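PDB 6QER: transcriptional regulator from Streptococcus thermophilus, which probably binds DNA through an N-terminal helix-turn-helix domain under control of a signalling peptide sensed by its ComR-type tetratricopeptide domain. Local coordinates for residues T73-Y78 / F112-E117; D124-I129 / D162-D167; N83-F88 / K98-L103; T198-N203 / E238-Y243. All coordinates share one frame; numbering follows the deposited sequence.

Contact 1. Residues T73-Y78 / F112-E117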
# COMPACT_ATOMS: atom_id res chain seq x y z
N THR A 73 -22.75 -4.33 -3.06
CA THR A 73 -22.11 -3.92 -4.30
C THR A 73 -21.45 -2.55 -4.15
O THR A 73 -22.07 -1.60 -3.69
CB THR A 73 -23.11 -3.90 -5.46
OG1 THR A 73 -23.30 -5.23 -5.95
CG2 THR A 73 -22.62 -3.01 -6.59
N ILE A 74 -20.18 -2.48 -4.50
CA ILE A 74 -19.45 -1.22 -4.46
C ILE A 74 -19.43 -0.63 -5.86
O ILE A 74 -18.94 -1.24 -6.79
CB ILE A 74 -18.04 -1.43 -3.94
CG1 ILE A 74 -18.12 -2.11 -2.56
CG2 ILE A 74 -17.28 -0.10 -3.91
CD1 ILE A 74 -16.81 -2.52 -1.98
N PRO A 75 -19.98 0.56 -6.01
CA PRO A 75 -20.13 1.26 -7.29
C PRO A 75 -18.79 1.57 -7.95
O PRO A 75 -17.85 1.92 -7.26
CB PRO A 75 -20.85 2.55 -6.90
CG PRO A 75 -21.42 2.30 -5.58
CD PRO A 75 -20.51 1.36 -4.90
N ASP A 76 -18.75 1.53 -9.27
CA ASP A 76 -17.55 1.87 -10.02
C ASP A 76 -16.94 3.25 -9.70
O ASP A 76 -15.72 3.44 -9.74
CB ASP A 76 -17.88 1.80 -11.50
CG ASP A 76 -18.03 0.38 -11.99
OD1 ASP A 76 -18.29 -0.49 -11.15
OD2 ASP A 76 -17.91 0.15 -13.21
N GLU A 77 -17.79 4.19 -9.32
CA GLU A 77 -17.35 5.52 -9.01
C GLU A 77 -16.33 5.52 -7.87
O GLU A 77 -15.42 6.33 -7.87
CB GLU A 77 -18.53 6.43 -8.69
CG GLU A 77 -18.16 7.89 -8.58
CD GLU A 77 -19.30 8.80 -8.18
OE1 GLU A 77 -19.03 10.00 -8.00
OE2 GLU A 77 -20.45 8.34 -8.02
N TYR A 78 -16.50 4.64 -6.90
CA TYR A 78 -15.57 4.55 -5.78
C TYR A 78 -14.18 4.12 -6.24
O TYR A 78 -13.19 4.68 -5.83
CB TYR A 78 -16.06 3.58 -4.71
CG TYR A 78 -14.94 3.19 -3.76
CD1 TYR A 78 -14.55 4.03 -2.73
CD2 TYR A 78 -14.25 2.01 -3.94
CE1 TYR A 78 -13.51 3.68 -1.90
CE2 TYR A 78 -13.24 1.67 -3.13
CZ TYR A 78 -12.86 2.49 -2.11
OH TYR A 78 -11.84 2.10 -1.30
N PHE A 112 -19.06 5.61 2.58
CA PHE A 112 -18.61 5.06 3.84
C PHE A 112 -19.39 3.84 4.33
O PHE A 112 -18.79 2.83 4.69
CB PHE A 112 -18.65 6.12 4.92
CG PHE A 112 -18.18 5.63 6.26
CD1 PHE A 112 -16.84 5.44 6.51
CD2 PHE A 112 -19.08 5.37 7.27
CE1 PHE A 112 -16.40 4.99 7.74
CE2 PHE A 112 -18.66 4.94 8.50
CZ PHE A 112 -17.31 4.73 8.73
N ASP A 113 -20.71 3.91 4.27
CA ASP A 113 -21.58 2.87 4.80
C ASP A 113 -21.44 1.56 4.07
O ASP A 113 -21.89 0.55 4.56
CB ASP A 113 -23.04 3.31 4.74
CG ASP A 113 -23.38 4.38 5.73
OD1 ASP A 113 -22.73 4.46 6.78
OD2 ASP A 113 -24.27 5.19 5.43
N ILE A 114 -20.79 1.56 2.92
CA ILE A 114 -20.64 0.32 2.18
C ILE A 114 -19.19 -0.06 1.96
O ILE A 114 -18.90 -0.88 1.11
CB ILE A 114 -21.29 0.39 0.81
CG1 ILE A 114 -20.76 1.59 0.04
CG2 ILE A 114 -22.79 0.44 0.92
CD1 ILE A 114 -20.87 1.40 -1.42
N LEU A 115 -18.27 0.52 2.70
CA LEU A 115 -16.87 0.16 2.48
C LEU A 115 -16.43 -0.89 3.49
O LEU A 115 -16.64 -0.75 4.69
CB LEU A 115 -15.98 1.41 2.52
CG LEU A 115 -16.13 2.34 1.30
CD1 LEU A 115 -15.31 3.60 1.43
CD2 LEU A 115 -15.85 1.67 -0.04
N PRO A 116 -15.86 -1.97 3.00
CA PRO A 116 -15.30 -2.97 3.91
C PRO A 116 -14.00 -2.51 4.54
O PRO A 116 -13.39 -1.54 4.12
CB PRO A 116 -15.08 -4.18 3.01
CG PRO A 116 -14.92 -3.61 1.66
CD PRO A 116 -15.75 -2.38 1.59
N GLU A 117 -13.60 -3.24 5.57
CA GLU A 117 -12.50 -2.88 6.46
C GLU A 117 -11.17 -2.64 5.75
O GLU A 117 -10.46 -1.70 6.03
CB GLU A 117 -12.33 -3.97 7.50
CG GLU A 117 -11.27 -3.63 8.47
CD GLU A 117 -11.26 -4.55 9.62
OE1 GLU A 117 -12.12 -4.40 10.50
OE2 GLU A 117 -10.36 -5.42 9.62

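Contact 2. Residues D124-I129 / D162-D167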
# COMPACT_ATOMS: atom_id res chain seq x y z
N ASP A 124 -7.00 5.11 4.72
CA ASP A 124 -6.23 5.76 5.77
C ASP A 124 -4.77 5.79 5.43
O ASP A 124 -4.07 6.73 5.76
CB ASP A 124 -6.40 5.04 7.09
CG ASP A 124 -7.63 5.45 7.81
OD1 ASP A 124 -7.74 6.64 8.14
OD2 ASP A 124 -8.46 4.58 8.10
N ILE A 125 -4.30 4.74 4.78
CA ILE A 125 -2.93 4.67 4.34
C ILE A 125 -2.66 5.71 3.25
O ILE A 125 -1.67 6.43 3.31
CB ILE A 125 -2.59 3.28 3.84
CG1 ILE A 125 -2.34 2.37 5.03
CG2 ILE A 125 -1.35 3.31 3.01
CD1 ILE A 125 -2.34 0.93 4.66
N LEU A 126 -3.53 5.78 2.24
CA LEU A 126 -3.40 6.76 1.19
C LEU A 126 -3.46 8.19 1.70
O LEU A 126 -2.75 9.05 1.21
CB LEU A 126 -4.47 6.59 0.12
CG LEU A 126 -4.42 5.34 -0.74
CD1 LEU A 126 -5.66 5.32 -1.63
CD2 LEU A 126 -3.20 5.28 -1.56
N GLU A 127 -4.31 8.44 2.67
CA GLU A 127 -4.46 9.78 3.15
C GLU A 127 -3.15 10.28 3.74
O GLU A 127 -2.71 11.39 3.49
CB GLU A 127 -5.60 9.82 4.18
CG GLU A 127 -5.92 11.16 4.73
CD GLU A 127 -7.14 11.20 5.63
OE1 GLU A 127 -7.91 10.21 5.70
OE2 GLU A 127 -7.35 12.24 6.26
N ASN A 128 -2.53 9.42 4.52
CA ASN A 128 -1.36 9.76 5.27
C ASN A 128 -0.04 9.39 4.62
O ASN A 128 1.00 9.55 5.23
CB ASN A 128 -1.49 9.11 6.61
CG ASN A 128 -2.57 9.73 7.42
OD1 ASN A 128 -2.40 10.80 7.99
ND2 ASN A 128 -3.71 9.07 7.45
N ILE A 129 -0.07 8.94 3.38
CA ILE A 129 1.12 8.35 2.79
C ILE A 129 2.24 9.37 2.52
O ILE A 129 3.40 9.10 2.84
CB ILE A 129 0.75 7.54 1.51
CG1 ILE A 129 1.78 6.45 1.22
CG2 ILE A 129 0.49 8.44 0.31
CD1 ILE A 129 1.45 5.60 -0.00
N ASP A 162 -2.84 -5.17 -0.89
CA ASP A 162 -1.75 -5.85 -0.23
C ASP A 162 -0.53 -4.98 -0.23
O ASP A 162 0.06 -4.75 0.80
CB ASP A 162 -1.44 -7.19 -0.89
CG ASP A 162 -2.54 -8.21 -0.72
OD1 ASP A 162 -3.33 -8.08 0.23
OD2 ASP A 162 -2.60 -9.12 -1.54
N LEU A 163 -0.20 -4.44 -1.40
CA LEU A 163 0.95 -3.56 -1.53
C LEU A 163 0.82 -2.30 -0.71
O LEU A 163 1.81 -1.81 -0.19
CB LEU A 163 1.17 -3.20 -2.99
CG LEU A 163 1.61 -4.32 -3.92
CD1 LEU A 163 1.87 -3.79 -5.31
CD2 LEU A 163 2.82 -5.01 -3.37
N LEU A 164 -0.39 -1.76 -0.53
CA LEU A 164 -0.49 -0.55 0.29
C LEU A 164 -0.27 -0.86 1.76
O LEU A 164 0.32 -0.08 2.52
CB LEU A 164 -1.83 0.13 0.07
CG LEU A 164 -1.91 0.78 -1.31
CD1 LEU A 164 -3.34 1.10 -1.70
CD2 LEU A 164 -1.08 2.05 -1.38
N VAL A 165 -0.73 -2.03 2.16
CA VAL A 165 -0.46 -2.52 3.50
C VAL A 165 1.05 -2.73 3.70
O VAL A 165 1.61 -2.39 4.74
CB VAL A 165 -1.25 -3.83 3.76
CG1 VAL A 165 -0.81 -4.49 5.05
CG2 VAL A 165 -2.73 -3.52 3.78
N ILE A 166 1.69 -3.26 2.68
CA ILE A 166 3.12 -3.48 2.74
C ILE A 166 3.91 -2.16 2.86
O ILE A 166 4.87 -2.07 3.61
CB ILE A 166 3.60 -4.26 1.52
CG1 ILE A 166 3.01 -5.68 1.54
CG2 ILE A 166 5.09 -4.27 1.49
CD1 ILE A 166 3.21 -6.43 0.29
N ASP A 167 3.44 -1.13 2.17
CA ASP A 167 3.99 0.20 2.28
C ASP A 167 3.87 0.74 3.69
O ASP A 167 4.78 1.37 4.19
CB ASP A 167 3.28 1.13 1.30
CG ASP A 167 4.03 2.42 1.06
OD1 ASP A 167 5.06 2.40 0.39
OD2 ASP A 167 3.57 3.46 1.56

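Contact 3. Residues N83-F88 / K98-L103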
# COMPACT_ATOMS: atom_id res chain seq x y z
N ASN A 83 -8.62 5.24 -7.52
CA ASN A 83 -7.60 5.27 -8.54
C ASN A 83 -7.03 6.66 -8.72
O ASN A 83 -5.82 6.84 -8.86
CB ASN A 83 -8.15 4.76 -9.86
CG ASN A 83 -8.37 3.26 -9.85
OD1 ASN A 83 -7.87 2.57 -8.99
ND2 ASN A 83 -9.08 2.76 -10.82
N ARG A 84 -7.91 7.66 -8.71
CA ARG A 84 -7.45 9.02 -8.83
C ARG A 84 -6.63 9.42 -7.60
O ARG A 84 -5.70 10.18 -7.73
CB ARG A 84 -8.62 9.96 -9.03
CG ARG A 84 -8.27 11.39 -9.04
CD ARG A 84 -9.45 12.24 -9.36
NE ARG A 84 -9.11 13.65 -9.40
CZ ARG A 84 -9.99 14.63 -9.54
NH1 ARG A 84 -9.60 15.89 -9.59
NH2 ARG A 84 -11.26 14.34 -9.62
N LEU A 85 -6.98 8.94 -6.41
CA LEU A 85 -6.19 9.23 -5.22
C LEU A 85 -4.80 8.64 -5.33
O LEU A 85 -3.82 9.23 -4.91
CB LEU A 85 -6.86 8.72 -3.96
CG LEU A 85 -7.91 9.60 -3.29
CD1 LEU A 85 -8.84 8.77 -2.39
CD2 LEU A 85 -7.26 10.66 -2.49
N ILE A 86 -4.72 7.42 -5.85
CA ILE A 86 -3.47 6.74 -5.93
C ILE A 86 -2.56 7.43 -6.96
O ILE A 86 -1.37 7.58 -6.74
CB ILE A 86 -3.71 5.26 -6.28
CG1 ILE A 86 -4.30 4.55 -5.06
CG2 ILE A 86 -2.41 4.60 -6.70
CD1 ILE A 86 -4.79 3.18 -5.32
N LYS A 87 -3.14 7.84 -8.08
CA LYS A 87 -2.39 8.47 -9.15
C LYS A 87 -2.19 9.94 -8.89
O LYS A 87 -1.66 10.61 -9.71
CB LYS A 87 -3.07 8.29 -10.49
CG LYS A 87 -3.04 6.88 -10.95
CD LYS A 87 -3.29 6.70 -12.42
CE LYS A 87 -4.68 7.02 -12.82
NZ LYS A 87 -4.81 6.71 -14.27
N PHE A 88 -2.60 10.41 -7.73
CA PHE A 88 -2.49 11.82 -7.42
C PHE A 88 -1.08 12.40 -7.60
O PHE A 88 -0.12 12.00 -6.95
CB PHE A 88 -3.00 12.10 -6.03
CG PHE A 88 -3.58 13.47 -5.89
CD1 PHE A 88 -2.78 14.57 -5.59
CD2 PHE A 88 -4.94 13.68 -6.13
CE1 PHE A 88 -3.32 15.83 -5.50
CE2 PHE A 88 -5.49 14.95 -6.03
CZ PHE A 88 -4.67 16.04 -5.73
N LYS A 98 -9.89 19.41 -7.69
CA LYS A 98 -9.99 18.77 -6.37
C LYS A 98 -8.70 18.32 -5.63
O LYS A 98 -7.82 17.69 -6.20
CB LYS A 98 -10.94 17.58 -6.50
CG LYS A 98 -12.37 18.02 -6.57
CD LYS A 98 -13.35 16.89 -6.86
CE LYS A 98 -14.74 17.47 -7.04
NZ LYS A 98 -15.79 16.46 -7.20
N SER A 99 -8.60 18.69 -4.36
CA SER A 99 -7.52 18.22 -3.53
C SER A 99 -7.70 16.77 -3.12
O SER A 99 -8.73 16.17 -3.37
CB SER A 99 -7.38 19.10 -2.29
OG SER A 99 -8.50 19.04 -1.46
N LYS A 100 -6.66 16.19 -2.55
CA LYS A 100 -6.75 14.85 -1.98
C LYS A 100 -7.71 14.90 -0.83
O LYS A 100 -8.50 14.01 -0.65
CB LYS A 100 -5.38 14.32 -1.54
CG LYS A 100 -4.63 13.65 -2.64
CD LYS A 100 -3.29 13.09 -2.17
CE LYS A 100 -3.47 11.73 -1.52
NZ LYS A 100 -2.15 11.10 -1.24
N LEU A 101 -7.64 15.97 -0.07
CA LEU A 101 -8.54 16.15 1.05
C LEU A 101 -9.99 16.14 0.61
O LEU A 101 -10.83 15.47 1.22
CB LEU A 101 -8.21 17.47 1.75
CG LEU A 101 -9.17 18.04 2.78
CD1 LEU A 101 -9.25 17.15 3.98
CD2 LEU A 101 -8.70 19.41 3.18
N THR A 102 -10.27 16.83 -0.48
CA THR A 102 -11.63 16.91 -0.98
C THR A 102 -12.10 15.56 -1.49
O THR A 102 -13.22 15.16 -1.20
CB THR A 102 -11.77 18.01 -2.08
OG1 THR A 102 -11.67 19.30 -1.48
CG2 THR A 102 -13.12 17.92 -2.82
N LEU A 103 -11.24 14.87 -2.23
CA LEU A 103 -11.59 13.56 -2.75
C LEU A 103 -11.86 12.54 -1.66
O LEU A 103 -12.70 11.70 -1.81
CB LEU A 103 -10.50 13.04 -3.66
CG LEU A 103 -10.34 13.72 -5.01
CD1 LEU A 103 -9.09 13.17 -5.71
CD2 LEU A 103 -11.54 13.50 -5.87

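Contact 4. Residues T198-N203 / E238-Y243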
# COMPACT_ATOMS: atom_id res chain seq x y z
N THR A 198 -0.47 -4.31 -17.02
CA THR A 198 -0.93 -3.09 -17.65
C THR A 198 -1.75 -2.23 -16.72
O THR A 198 -2.40 -1.31 -17.15
CB THR A 198 -1.75 -3.42 -18.87
OG1 THR A 198 -2.80 -4.31 -18.48
CG2 THR A 198 -0.95 -4.14 -19.88
N ASP A 199 -1.76 -2.58 -15.44
CA ASP A 199 -2.45 -1.77 -14.45
C ASP A 199 -1.53 -0.70 -13.84
O ASP A 199 -0.67 -1.00 -13.03
CB ASP A 199 -3.04 -2.67 -13.36
CG ASP A 199 -3.82 -1.90 -12.33
OD1 ASP A 199 -3.77 -0.66 -12.29
OD2 ASP A 199 -4.48 -2.52 -11.50
N ASP A 200 -1.76 0.54 -14.23
CA ASP A 200 -0.98 1.68 -13.82
C ASP A 200 -1.09 1.97 -12.34
O ASP A 200 -0.15 2.41 -11.73
CB ASP A 200 -1.39 2.92 -14.59
CG ASP A 200 -1.09 2.81 -16.05
OD1 ASP A 200 -0.24 2.00 -16.45
OD2 ASP A 200 -1.74 3.53 -16.83
N VAL A 201 -2.27 1.75 -11.79
CA VAL A 201 -2.53 2.01 -10.38
C VAL A 201 -1.70 1.07 -9.51
O VAL A 201 -1.02 1.48 -8.54
CB VAL A 201 -4.07 1.82 -10.07
CG1 VAL A 201 -4.39 1.96 -8.60
CG2 VAL A 201 -4.87 2.79 -10.86
N TYR A 202 -1.76 -0.20 -9.88
CA TYR A 202 -0.99 -1.22 -9.25
C TYR A 202 0.51 -0.91 -9.37
O TYR A 202 1.24 -0.93 -8.39
CB TYR A 202 -1.32 -2.57 -9.89
CG TYR A 202 -0.60 -3.74 -9.28
CD1 TYR A 202 -1.10 -4.37 -8.16
CD2 TYR A 202 0.58 -4.22 -9.83
CE1 TYR A 202 -0.50 -5.45 -7.61
CE2 TYR A 202 1.21 -5.30 -9.28
CZ TYR A 202 0.66 -5.92 -8.16
OH TYR A 202 1.27 -6.98 -7.58
N ASN A 203 0.93 -0.59 -10.58
CA ASN A 203 2.30 -0.29 -10.90
C ASN A 203 2.85 0.90 -10.13
O ASN A 203 4.03 0.95 -9.84
CB ASN A 203 2.45 -0.07 -12.39
CG ASN A 203 2.29 -1.32 -13.15
OD1 ASN A 203 2.36 -2.39 -12.56
ND2 ASN A 203 2.10 -1.23 -14.44
N GLU A 238 9.00 2.11 -17.22
CA GLU A 238 8.90 1.91 -18.64
C GLU A 238 7.52 1.37 -19.00
O GLU A 238 6.95 1.76 -20.00
CB GLU A 238 9.98 0.96 -19.14
CG GLU A 238 9.95 0.68 -20.64
CD GLU A 238 9.01 -0.44 -21.04
OE1 GLU A 238 9.25 -1.60 -20.65
OE2 GLU A 238 8.04 -0.15 -21.77
N LYS A 239 6.98 0.47 -18.18
CA LYS A 239 5.73 -0.18 -18.53
C LYS A 239 4.54 0.76 -18.48
O LYS A 239 3.64 0.67 -19.29
CB LYS A 239 5.48 -1.37 -17.60
CG LYS A 239 4.31 -2.21 -17.97
CD LYS A 239 4.43 -2.63 -19.42
CE LYS A 239 3.48 -3.75 -19.79
NZ LYS A 239 4.08 -5.04 -19.36
N SER A 240 4.52 1.66 -17.51
CA SER A 240 3.41 2.56 -17.34
C SER A 240 3.76 4.00 -17.70
O SER A 240 3.00 4.92 -17.43
CB SER A 240 2.89 2.48 -15.92
OG SER A 240 2.10 1.33 -15.75
N GLN A 241 4.95 4.18 -18.28
CA GLN A 241 5.49 5.47 -18.68
C GLN A 241 5.44 6.53 -17.59
O GLN A 241 5.01 7.64 -17.81
CB GLN A 241 4.77 5.94 -19.92
CG GLN A 241 5.12 5.06 -21.07
CD GLN A 241 4.61 5.56 -22.38
OE1 GLN A 241 3.41 5.73 -22.56
NE2 GLN A 241 5.53 5.79 -23.32
N LEU A 242 5.90 6.17 -16.41
CA LEU A 242 5.94 7.12 -15.32
C LEU A 242 7.28 7.84 -15.32
O LEU A 242 8.11 7.61 -14.43
CB LEU A 242 5.73 6.40 -13.99
CG LEU A 242 4.54 5.45 -13.92
CD1 LEU A 242 4.76 4.48 -12.81
CD2 LEU A 242 3.24 6.22 -13.74
N TYR A 243 7.49 8.72 -16.31
CA TYR A 243 8.81 9.32 -16.51
C TYR A 243 9.14 10.39 -15.47
O TYR A 243 10.29 10.62 -15.18
CB TYR A 243 8.98 9.79 -17.96
CG TYR A 243 9.30 8.57 -18.80
CD1 TYR A 243 10.53 7.93 -18.66
CD2 TYR A 243 8.35 7.99 -19.62
CE1 TYR A 243 10.84 6.77 -19.36
CE2 TYR A 243 8.64 6.83 -20.33
CZ TYR A 243 9.89 6.22 -20.20
OH TYR A 243 10.19 5.06 -20.89

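Contact 1. Residues T73-Y78 / F112-E117
Y78 and L115 meet at the start of the ComR-type tetratricopeptide domain, where the lead-in to helix 76-86 packs against the turn between helices 100-111 and 117-128. The methyl CD2 of L115 sits over one face of the Y78 ring in a CH-pi contact, 3.7 Å from the centroid and 14° off the normal, displaced toward CE1. With CG anti to the backbone N (chi1 164°), Y78 swings its ring under this methyl, and its hydroxyl goes on to bond E119 in helix 117-128, fixing the far end of the ring. L123 of that helix touches both Y78 and L115.

The other pairs are aliphatic. I74 aims its end at P116, which occupies the N-cap position of helix 117-128, and I74 CD1 comes up against the ring carbon P116 CD at 3.7 Å. The CG1 of I74 also passes the carbonyl oxygen of I114. In I114, CG1 stands between the backbone N and the carbonyl carbon (chi1 54°), which directs CD1 at the proline ring of P75, with I114 CD1 3.5 Å from P75 CD.

Contact 2. Residues D124-I129 / D162-D167
In this alpha-helical tetratricopeptide domain, the last turn of helix 117-128 lies against helix 160-172: I125 and I129 point at L164 and D167, the end of L126 reaches L164, and V165 is met only at its backbone. The short axes approach to 10.2 Å and their N-to-C directions differ by 53°.

I125 reaches to the other backbone: its CD1 is 3.6 Å from the carbonyl oxygen of L164 and also borders CA of V165. L164 sends its own side chain back past I125 toward L126, and the two leucines meet through their CD2 methyls, L126 CD2 to L164 CD2, at 3.9 Å. V205 of helix 200-220 packs on L164 as well, so this leucine joins three helices.

Farther along, I129 and D167 cross at about a right angle. Extended from an anti chi1 of -155°, the isoleucine lays CG1 and CD1 beside one carboxylate oxygen, with I129 CD1 3.4 Å from D167 OD2. The other oxygen of D167 lies close to a carboxylate oxygen of D209; such a pairing in a buried setting could raise the proton affinity of one of the two acids.

On the flank of the first helix, N128 folds back on its own turn: ND2 donates to the carbonyl oxygen of D124 at 2.9 Å, nearly straight (169°) and in the carbonyl plane, adding to a weak backbone bond at the same oxygen. Such buried aliphatic packing between helices separated by one intervening helix is typical of the tetratricopeptide-type alpha-solenoid.

Contact 3. Residues N83-F88 / K98-L103
F88 and K100 supply the CH-pi contact where the end of helix 76-86 meets the start of helix 100-111, the two arms of an antiparallel helical hairpin. The K100 CG methylene stands over the centre of the F88 ring, 3.4 Å from the centroid and 11° off its normal. At the ring edge, in plane, lies the carbonyl oxygen of K98, 3.6 Å from F88 CZ. The lysine chain bends at chi3 (83°) and carries NZ to the carbonyl oxygen of L126 in helix 117-128.

Apolar packing comes from L85 and L103. L85 CD2 touches K100 CG at 4.0 Å and, farther off, L103 CB, while L103 CD1 borders F88 CE2.

Of the charged groups, R84 is fully stretched and crosses L103 at about a right angle, so that L103 CD1 lies over one guanidinium face, 3.7 Å from R84 NE. Its NH1 rests near CB of K98, whose own ammonium pairs with E106.

The N-cap of helix 100-111 is S99, whose OG accepts from T102 N at 3.0 Å. Lysine and arginine thus contribute their carbon chains and a flat face to the interface, while both lysine ammonium groups find their partners beyond it.

Contact 4. Residues T198-N203 / E238-Y243
The amide of N203 and the carboxylate of D200 converge on one hydroxyl, S240 OG. The serine oxygen lies in the amide plane of N203, 2.9 Å from ND2 and almost straight along the N-H (176°). Toward D200 it donates: S240 OG approaches OD1 from the anti side, 29° out of the carboxylate plane, at a short 2.5 Å. In the Y202 ring, the edge is met in plane by the amide oxygen OD1 of N203, and the hydroxyl of Y202 bonds the carbonyl oxygen of F158.

S240 OG therefore accepts from one side chain and gives to another. D200 and N203, one turn apart, both carry CG anti to the carbonyl carbon, which sets their polar ends side by side to share the serine. N203 ND2 has a further acceptor, the carbonyl oxygen of W197, and this fixes the amide's rotation. K239 adds a looser aliphatic border, its CE 4.4 Å from T198 CG2.

D199 caps the helix: its OD1 takes Y202 N at 3.2 Å from above the carboxylate plane and V201 N weakly. Across the contact, helix 226-240 gives way at Q241, which has positive phi. The first turn of one helix beside the last turn of the next is the layout of an antiparallel helical hairpin, as in tetratricopeptide domains.

Overall arrangement
From the N terminus, contact 1 opens at 73-78, at the head of helix 76-86, and closes at 112-117. Contact 3 is nested inside that loop, joining 83-88 to 98-103 across nine non-helical residues, so the two lie toward opposite ends of one hairpin. Contacts 2 and 4 follow in series, and none of the loops cross. E117 bonds R39 and S45, linking contact 1 to the helix-turn-helix region, which probably binds DNA. Contacts 2, 3 and 4 touch one another: K100 reaches L126, I86 packs on V201, and L163 on Y202. Thus helices 76-86, 100-111, 117-128, 160-172 and 200-220 come together, and contact 4 carries the stack on to helix 226-240.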